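Local coordinates for protein ALDH21) (Physcomitrella patens subsp. patens, PDB 5MZ5) that oxidises succinic semialdehyde with NADP(+) as the cofactor, as a member of the aldehyde dehydrogenase family, at residues S126-K131 with W188-N193; V182-P187 with C207-K212; L260-G265 with K281-L286. All coordinates share one frame; numbering follows the deposited sequence.

Interaction 1 (S126-K131 with W188-N193); sequences SGKPIK and WNFPLN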
# COMPACT_ATOMS: atom_id res chain seq x y z
N SER A 126 -16.34 -21.10 30.83
CA SER A 126 -15.30 -20.13 31.19
C SER A 126 -15.57 -19.40 32.50
O SER A 126 -14.63 -18.86 33.10
CB SER A 126 -15.08 -19.13 30.05
OG SER A 126 -16.11 -18.16 30.00
N GLY A 127 -16.83 -19.37 32.93
CA GLY A 127 -17.23 -18.65 34.13
C GLY A 127 -17.40 -17.16 33.91
O GLY A 127 -17.63 -16.42 34.87
N LYS A 128 -17.27 -16.68 32.66
CA LYS A 128 -17.42 -15.25 32.38
C LYS A 128 -18.90 -14.85 32.39
O LYS A 128 -19.74 -15.63 31.94
CB LYS A 128 -16.68 -14.79 31.11
CG LYS A 128 -17.35 -15.14 29.76
CD LYS A 128 -16.55 -14.65 28.56
CE LYS A 128 -15.16 -15.26 28.49
NZ LYS A 128 -14.18 -14.31 27.90
N PRO A 129 -19.26 -13.66 32.93
CA PRO A 129 -20.67 -13.26 32.94
C PRO A 129 -21.32 -13.31 31.54
O PRO A 129 -20.63 -13.05 30.56
CB PRO A 129 -20.62 -11.84 33.51
CG PRO A 129 -19.39 -11.85 34.35
CD PRO A 129 -18.41 -12.63 33.55
N ILE A 130 -22.61 -13.67 31.46
CA ILE A 130 -23.37 -13.82 30.21
C ILE A 130 -23.29 -12.57 29.30
O ILE A 130 -23.20 -12.73 28.09
CB ILE A 130 -24.83 -14.31 30.43
CG1 ILE A 130 -25.52 -14.75 29.10
CG2 ILE A 130 -25.69 -13.30 31.22
CD1 ILE A 130 -24.89 -15.95 28.35
N LYS A 131 -23.27 -11.36 29.89
CA LYS A 131 -23.15 -10.12 29.11
C LYS A 131 -21.79 -10.10 28.39
O LYS A 131 -21.74 -9.75 27.22
CB LYS A 131 -23.31 -8.88 30.03
CG LYS A 131 -24.53 -7.98 29.75
CD LYS A 131 -25.90 -8.66 29.82
CE LYS A 131 -26.99 -7.72 30.27
NZ LYS A 131 -28.31 -8.04 29.68
N TRP A 188 -7.82 -20.46 27.69
CA TRP A 188 -9.09 -20.64 28.37
C TRP A 188 -9.82 -19.33 28.68
O TRP A 188 -11.01 -19.39 29.00
CB TRP A 188 -8.91 -21.51 29.64
CG TRP A 188 -7.85 -21.02 30.59
CD1 TRP A 188 -6.61 -21.56 30.76
CD2 TRP A 188 -7.95 -19.91 31.51
NE1 TRP A 188 -5.91 -20.84 31.72
CE2 TRP A 188 -6.71 -19.83 32.19
CE3 TRP A 188 -8.96 -18.99 31.83
CZ2 TRP A 188 -6.46 -18.86 33.18
CZ3 TRP A 188 -8.71 -18.01 32.79
CH2 TRP A 188 -7.47 -17.96 33.46
N ASN A 189 -9.14 -18.16 28.62
CA ASN A 189 -9.75 -16.86 29.00
C ASN A 189 -10.72 -16.25 27.94
O ASN A 189 -11.67 -15.56 28.33
CB ASN A 189 -8.72 -15.84 29.46
CG ASN A 189 -7.70 -15.45 28.42
OD1 ASN A 189 -6.87 -16.24 27.98
ND2 ASN A 189 -7.69 -14.18 28.10
N PHE A 190 -10.48 -16.51 26.64
CA PHE A 190 -11.43 -16.11 25.57
C PHE A 190 -11.46 -17.33 24.66
O PHE A 190 -10.84 -17.31 23.59
CB PHE A 190 -10.98 -14.85 24.79
CG PHE A 190 -11.27 -13.53 25.47
CD1 PHE A 190 -10.39 -13.02 26.43
CD2 PHE A 190 -12.39 -12.79 25.13
CE1 PHE A 190 -10.67 -11.80 27.07
CE2 PHE A 190 -12.67 -11.57 25.77
CZ PHE A 190 -11.80 -11.08 26.73
N PRO A 191 -12.11 -18.44 25.10
CA PRO A 191 -12.01 -19.70 24.33
C PRO A 191 -12.68 -19.73 22.96
O PRO A 191 -12.50 -20.71 22.23
CB PRO A 191 -12.62 -20.74 25.27
CG PRO A 191 -13.51 -19.99 26.16
CD PRO A 191 -12.89 -18.64 26.34
N LEU A 192 -13.42 -18.68 22.62
CA LEU A 192 -14.01 -18.60 21.29
C LEU A 192 -13.26 -17.57 20.44
O LEU A 192 -12.76 -17.91 19.37
CB LEU A 192 -15.52 -18.32 21.37
CG LEU A 192 -16.27 -18.22 20.03
CD1 LEU A 192 -16.40 -19.58 19.35
CD2 LEU A 192 -17.61 -17.55 20.21
N ASN A 193 -13.17 -16.32 20.94
CA ASN A 193 -12.51 -15.23 20.23
C ASN A 193 -11.03 -15.47 19.97
O ASN A 193 -10.57 -15.18 18.87
CB ASN A 193 -12.74 -13.87 20.93
CG ASN A 193 -12.23 -12.69 20.11
OD1 ASN A 193 -11.17 -12.13 20.40
ND2 ASN A 193 -12.86 -12.41 19.00
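Ser126 meets the loop 188-193 through its CB, at the end of helix 115-126. The apolar approach is from Ser126 CB to Pro191 CG, at 4.3 Å; Trp188 O lies 4.2 Å from the same CB. Its hydroxyl serves its own side of the contact. Ser126 OG is hydrogen-bonded to Leu122 O and also accepts from Lys128 N at 3.3 Å, with an N-H...O angle of 160°, which makes an ST turn. Gly127 leaves the helix with positive phi, which a glycine adopts easily, and the chain turns so that Lys128 points at the loop. Lys128 carries most of the contact. Its CG sits between the backbone N and the carbonyl carbon (chi1 77°), and bends at chi3 and chi4 carry the amine to the loop backbone. Lys128 NZ donates to Asn189 O at 2.8 Å, in the plane of that carbonyl. The same nitrogen stands over one face of the Phe190 ring, 3.8 Å from its centroid, in a cation-pi contact. It is displaced toward the CD2 side of the ring. A salt bridge to Glu136 and a hydrogen bond to Gln315 also hold this buried amine, and the nearby carboxylate would probably favour its charged form. Glu136 also accepts from the backbone N of Leu192 and Asn193, so one acid ties Lys128 to the far end of the loop. In the ligand-bound protein Trp188 binds NADP(+) and Asn189 binds succinate. Phe190 packs near Arg139 and Tyr314, which also bind succinate. This is consistent with a loop that lines the substrate and cofactor site of an aldehyde dehydrogenase.

Interaction 2 (V182-P187 with C207-K212); sequences VSMVSP and CPFVLK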
# COMPACT_ATOMS: atom_id res chain seq x y z
N VAL A 182 -0.70 -25.48 9.94
CA VAL A 182 -0.55 -24.63 11.11
C VAL A 182 -0.92 -25.38 12.38
O VAL A 182 -1.99 -25.98 12.46
CB VAL A 182 -1.35 -23.30 10.97
CG1 VAL A 182 -1.21 -22.41 12.22
CG2 VAL A 182 -0.95 -22.51 9.71
N SER A 183 -0.02 -25.31 13.39
CA SER A 183 -0.26 -25.84 14.73
C SER A 183 -0.82 -24.68 15.56
O SER A 183 -0.20 -23.62 15.64
CB SER A 183 1.03 -26.35 15.35
OG SER A 183 0.76 -26.75 16.68
N MET A 184 -2.02 -24.87 16.14
CA MET A 184 -2.69 -23.83 16.94
C MET A 184 -2.93 -24.33 18.33
O MET A 184 -3.42 -25.45 18.51
CB MET A 184 -4.04 -23.40 16.32
CG MET A 184 -3.94 -22.94 14.88
SD MET A 184 -5.59 -22.68 14.19
CE MET A 184 -5.15 -21.96 12.67
N VAL A 185 -2.55 -23.52 19.32
CA VAL A 185 -2.71 -23.80 20.75
C VAL A 185 -3.37 -22.56 21.33
O VAL A 185 -2.80 -21.47 21.29
CB VAL A 185 -1.38 -24.20 21.45
CG1 VAL A 185 -1.62 -24.52 22.93
CG2 VAL A 185 -0.71 -25.40 20.74
N SER A 186 -4.60 -22.70 21.80
CA SER A 186 -5.42 -21.59 22.26
C SER A 186 -5.65 -21.56 23.80
O SER A 186 -5.44 -22.57 24.46
CB SER A 186 -6.73 -21.56 21.49
OG SER A 186 -7.40 -22.81 21.59
N PRO A 187 -6.08 -20.41 24.38
CA PRO A 187 -6.23 -20.34 25.84
C PRO A 187 -7.66 -20.58 26.36
O PRO A 187 -8.61 -20.80 25.58
CB PRO A 187 -5.77 -18.91 26.14
CG PRO A 187 -6.32 -18.13 24.96
CD PRO A 187 -6.35 -19.09 23.76
N CYS A 207 -4.67 -22.24 4.64
CA CYS A 207 -3.77 -23.11 5.41
C CYS A 207 -4.58 -24.18 6.12
O CYS A 207 -5.46 -23.82 6.90
CB CYS A 207 -2.99 -22.31 6.45
SG CYS A 207 -1.58 -21.40 5.81
N PRO A 208 -4.24 -25.48 6.00
CA PRO A 208 -4.90 -26.48 6.86
C PRO A 208 -4.35 -26.33 8.30
O PRO A 208 -3.25 -25.80 8.50
CB PRO A 208 -4.49 -27.82 6.24
CG PRO A 208 -3.17 -27.54 5.61
CD PRO A 208 -3.19 -26.10 5.16
N PHE A 209 -5.11 -26.76 9.31
CA PHE A 209 -4.65 -26.59 10.68
C PHE A 209 -5.08 -27.71 11.61
O PHE A 209 -6.08 -28.38 11.35
CB PHE A 209 -5.12 -25.21 11.24
CG PHE A 209 -6.63 -25.06 11.37
CD1 PHE A 209 -7.29 -25.47 12.52
CD2 PHE A 209 -7.38 -24.54 10.32
CE1 PHE A 209 -8.68 -25.36 12.63
CE2 PHE A 209 -8.77 -24.42 10.43
CZ PHE A 209 -9.41 -24.82 11.59
N VAL A 210 -4.35 -27.87 12.71
CA VAL A 210 -4.67 -28.80 13.81
C VAL A 210 -4.71 -27.92 15.04
O VAL A 210 -3.70 -27.32 15.42
CB VAL A 210 -3.70 -30.01 13.95
CG1 VAL A 210 -4.21 -30.98 15.02
CG2 VAL A 210 -3.53 -30.75 12.63
N LEU A 211 -5.88 -27.81 15.65
CA LEU A 211 -6.07 -27.00 16.83
C LEU A 211 -6.18 -27.81 18.10
O LEU A 211 -6.94 -28.78 18.18
CB LEU A 211 -7.29 -26.03 16.67
CG LEU A 211 -7.84 -25.32 17.93
CD1 LEU A 211 -6.89 -24.23 18.44
CD2 LEU A 211 -9.17 -24.74 17.63
N LYS A 212 -5.38 -27.38 19.11
CA LYS A 212 -5.41 -27.93 20.45
C LYS A 212 -6.13 -26.88 21.31
O LYS A 212 -5.51 -25.89 21.70
CB LYS A 212 -3.99 -28.22 20.99
CG LYS A 212 -4.00 -28.92 22.36
CD LYS A 212 -2.66 -28.74 23.09
CE LYS A 212 -2.68 -29.28 24.50
NZ LYS A 212 -3.47 -28.42 25.43
O HOH W 1 -4.57 -25.38 24.31
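Met184 and Phe209 meet side chain to side chain between two neighbouring parallel strands of the Rossmann-type cofactor domain. Strand 182-185, helix 193-205 and strand 209-212 form a beta-alpha-beta unit. Met184 CE lies 3.6 Å from Phe209 CB, and Met184 SD stands 4.3 Å from the centroid of the Phe209 ring in an oblique Met-aromatic contact. The extended chain beyond Met184 CG carries the sulfur to the ring. On the same face of the sheet, Leu211 has its CG anti to the backbone N (chi1 166°), and its CD1 packs 3.6 Å from Met184 CB and also touches Ser186 OG. Helix 193-205 covers this face, with Ala202 on Met184 and Val195 on Leu211. Ser183, Val185, Val210 and Lys212 point to the other face, where Ser183 OG bonds to Phe252 O. Backbone bonds alternate between the strands and fix the register. The shortest is Lys212 N to Met184 O, 2.8 Å; the last, Ser186 N to Lys212 O, is weak. Ser186 and Lys212 both bind NADP(+), so the pairing brings two cofactor residues close together at the C-terminal ends of the strands. A water there donates to Ser186 O at 2.9 Å and to Lys212 O at 2.8 Å, and accepts a weak bond from Lys212 NZ.

Interaction 3 (L260-G265 with K281-L286); sequences LLTFTG and KVVMEL. With EDO (1,2-ethanediol), chain I.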
# COMPACT_ATOMS: atom_id res chain seq x y z
N LEU A 260 4.12 -23.66 10.86
CA LEU A 260 3.93 -22.57 11.80
C LEU A 260 3.27 -23.08 13.07
O LEU A 260 2.35 -23.90 13.02
CB LEU A 260 3.04 -21.48 11.15
CG LEU A 260 2.55 -20.30 12.05
CD1 LEU A 260 3.69 -19.36 12.43
CD2 LEU A 260 1.47 -19.51 11.34
N LEU A 261 3.76 -22.59 14.22
CA LEU A 261 3.15 -22.77 15.51
C LEU A 261 2.61 -21.38 15.95
O LEU A 261 3.37 -20.41 16.00
CB LEU A 261 4.13 -23.33 16.56
CG LEU A 261 3.74 -23.20 18.04
CD1 LEU A 261 2.40 -23.92 18.36
CD2 LEU A 261 4.84 -23.71 18.95
N THR A 262 1.33 -21.30 16.27
CA THR A 262 0.71 -20.07 16.79
C THR A 262 0.11 -20.41 18.16
O THR A 262 -0.81 -21.24 18.28
CB THR A 262 -0.24 -19.38 15.79
OG1 THR A 262 -0.85 -18.26 16.45
CG2 THR A 262 -1.31 -20.29 15.24
N PHE A 263 0.68 -19.77 19.19
CA PHE A 263 0.30 -20.00 20.58
C PHE A 263 -0.19 -18.75 21.27
O PHE A 263 0.38 -17.66 21.10
CB PHE A 263 1.49 -20.62 21.35
CG PHE A 263 1.32 -20.77 22.84
CD1 PHE A 263 0.70 -21.89 23.38
CD2 PHE A 263 1.76 -19.78 23.71
CE1 PHE A 263 0.57 -22.04 24.76
CE2 PHE A 263 1.59 -19.92 25.10
CZ PHE A 263 1.01 -21.06 25.61
N THR A 264 -1.28 -18.91 22.02
CA THR A 264 -1.84 -17.89 22.90
C THR A 264 -1.98 -18.54 24.27
O THR A 264 -2.64 -19.58 24.39
CB THR A 264 -3.14 -17.27 22.41
OG1 THR A 264 -2.91 -16.65 21.15
CG2 THR A 264 -3.68 -16.20 23.39
N GLY A 265 -1.32 -17.96 25.26
CA GLY A 265 -1.37 -18.48 26.62
C GLY A 265 -0.28 -17.96 27.52
O GLY A 265 0.21 -16.84 27.32
N LYS A 281 8.15 -21.52 11.88
CA LYS A 281 7.92 -20.17 12.35
C LYS A 281 7.04 -20.25 13.62
O LYS A 281 6.28 -21.21 13.83
CB LYS A 281 7.24 -19.30 11.28
CG LYS A 281 8.21 -18.87 10.19
CD LYS A 281 7.63 -17.75 9.34
CE LYS A 281 8.37 -17.63 8.04
NZ LYS A 281 8.07 -16.35 7.34
N VAL A 282 7.20 -19.25 14.49
CA VAL A 282 6.47 -19.19 15.75
C VAL A 282 5.88 -17.80 15.93
O VAL A 282 6.56 -16.81 15.71
CB VAL A 282 7.39 -19.57 16.96
CG1 VAL A 282 6.59 -19.62 18.25
CG2 VAL A 282 8.09 -20.90 16.72
N VAL A 283 4.59 -17.76 16.32
CA VAL A 283 3.80 -16.57 16.65
C VAL A 283 3.38 -16.81 18.10
O VAL A 283 2.97 -17.92 18.43
CB VAL A 283 2.55 -16.43 15.72
CG1 VAL A 283 1.48 -15.52 16.34
CG2 VAL A 283 2.96 -15.94 14.35
N MET A 284 3.50 -15.78 18.95
CA MET A 284 3.19 -15.88 20.38
C MET A 284 2.37 -14.69 20.88
O MET A 284 2.80 -13.54 20.77
CB MET A 284 4.49 -15.96 21.21
CG MET A 284 5.29 -17.19 20.96
SD MET A 284 4.84 -18.41 22.16
CE MET A 284 5.13 -19.90 21.25
N GLU A 285 1.24 -14.98 21.52
CA GLU A 285 0.41 -13.97 22.17
C GLU A 285 0.41 -14.35 23.63
O GLU A 285 -0.20 -15.36 24.01
CB GLU A 285 -1.01 -13.94 21.59
CG GLU A 285 -1.08 -13.44 20.16
CD GLU A 285 -0.78 -11.96 19.95
OE1 GLU A 285 -0.40 -11.60 18.81
OE2 GLU A 285 -0.90 -11.18 20.92
N LEU A 286 1.20 -13.64 24.43
CA LEU A 286 1.36 -14.00 25.85
C LEU A 286 0.77 -12.92 26.74
O LEU A 286 0.05 -12.05 26.24
CB LEU A 286 2.83 -14.35 26.18
CG LEU A 286 3.54 -15.22 25.10
CD1 LEU A 286 5.01 -15.27 25.33
CD2 LEU A 286 2.93 -16.63 24.98
C1 EDO I . 10.58 -17.59 14.61
O1 EDO I . 9.65 -17.44 13.54
C2 EDO I . 11.68 -16.48 14.57
O2 EDO I . 11.22 -15.23 15.11
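The Phe263 ring takes Leu286 CD2 at its edge, near the ring plane, 3.6 Å from Phe263 CE2. The two side chains cross at about a right angle. Met284 SD approaches obliquely, 4.9 Å from the centroid of the Phe263 ring, in a Met-aromatic contact. A bend at chi2 (-94°) folds Met284 back, and its CE reaches 3.7 Å from Phe263 CB. Ile269 and Met273 of helix 267-276 also pack on Phe263. Thr262, Thr264, Val283 and Glu285 point to the other face of the sheet. Thr262 OG1 lies 3.6 Å from Val283 CG1, and Thr264 OG1 lies 3.3 Å from Glu285 CB. Both hydroxyls bond to Lys198 NZ. A valine in place of Thr264 would probably leave Lys198 without one of its two threonine partners and free its amine to shift. Five backbone bonds join the strands, from Leu261 N to Lys281 O (2.9 Å) through to Gly265 N to Glu285 O (3.1 Å). On the side of the strand turned away from 260-265, Val282 N donates to O1 of an ethanediol, probably from the crystallisation liquor. Strand 260-264, helix 267-276 and strand 281-285 form a beta-alpha-beta unit of the Rossmann-type domain. It ends at Glu285, the predicted active-site acid, which with Leu286 binds NADP(+).

Overall arrangement
All three contacts are largely buried, but they differ in kind. Interactions 2 and 3 belong to one sheet and touch directly, because strands 182-185 and 260-264 are neighbours in it. Ser183 probably bonds to Leu260 and Thr262 across that join, and Val185 packs on Phe263. Regular backbone pairing dominates both, with apolar side chains packed against helices. Interaction 1 lies about 19 Å from interaction 2 and about 20 Å from interaction 3, centre to centre, and pairs no strands. There a buried charge holds a loop. That loop continues directly from 182-187, so the chain runs from the sheet of interaction 2 into interaction 1. Each of the three contacts includes at least one residue that binds NADP(+).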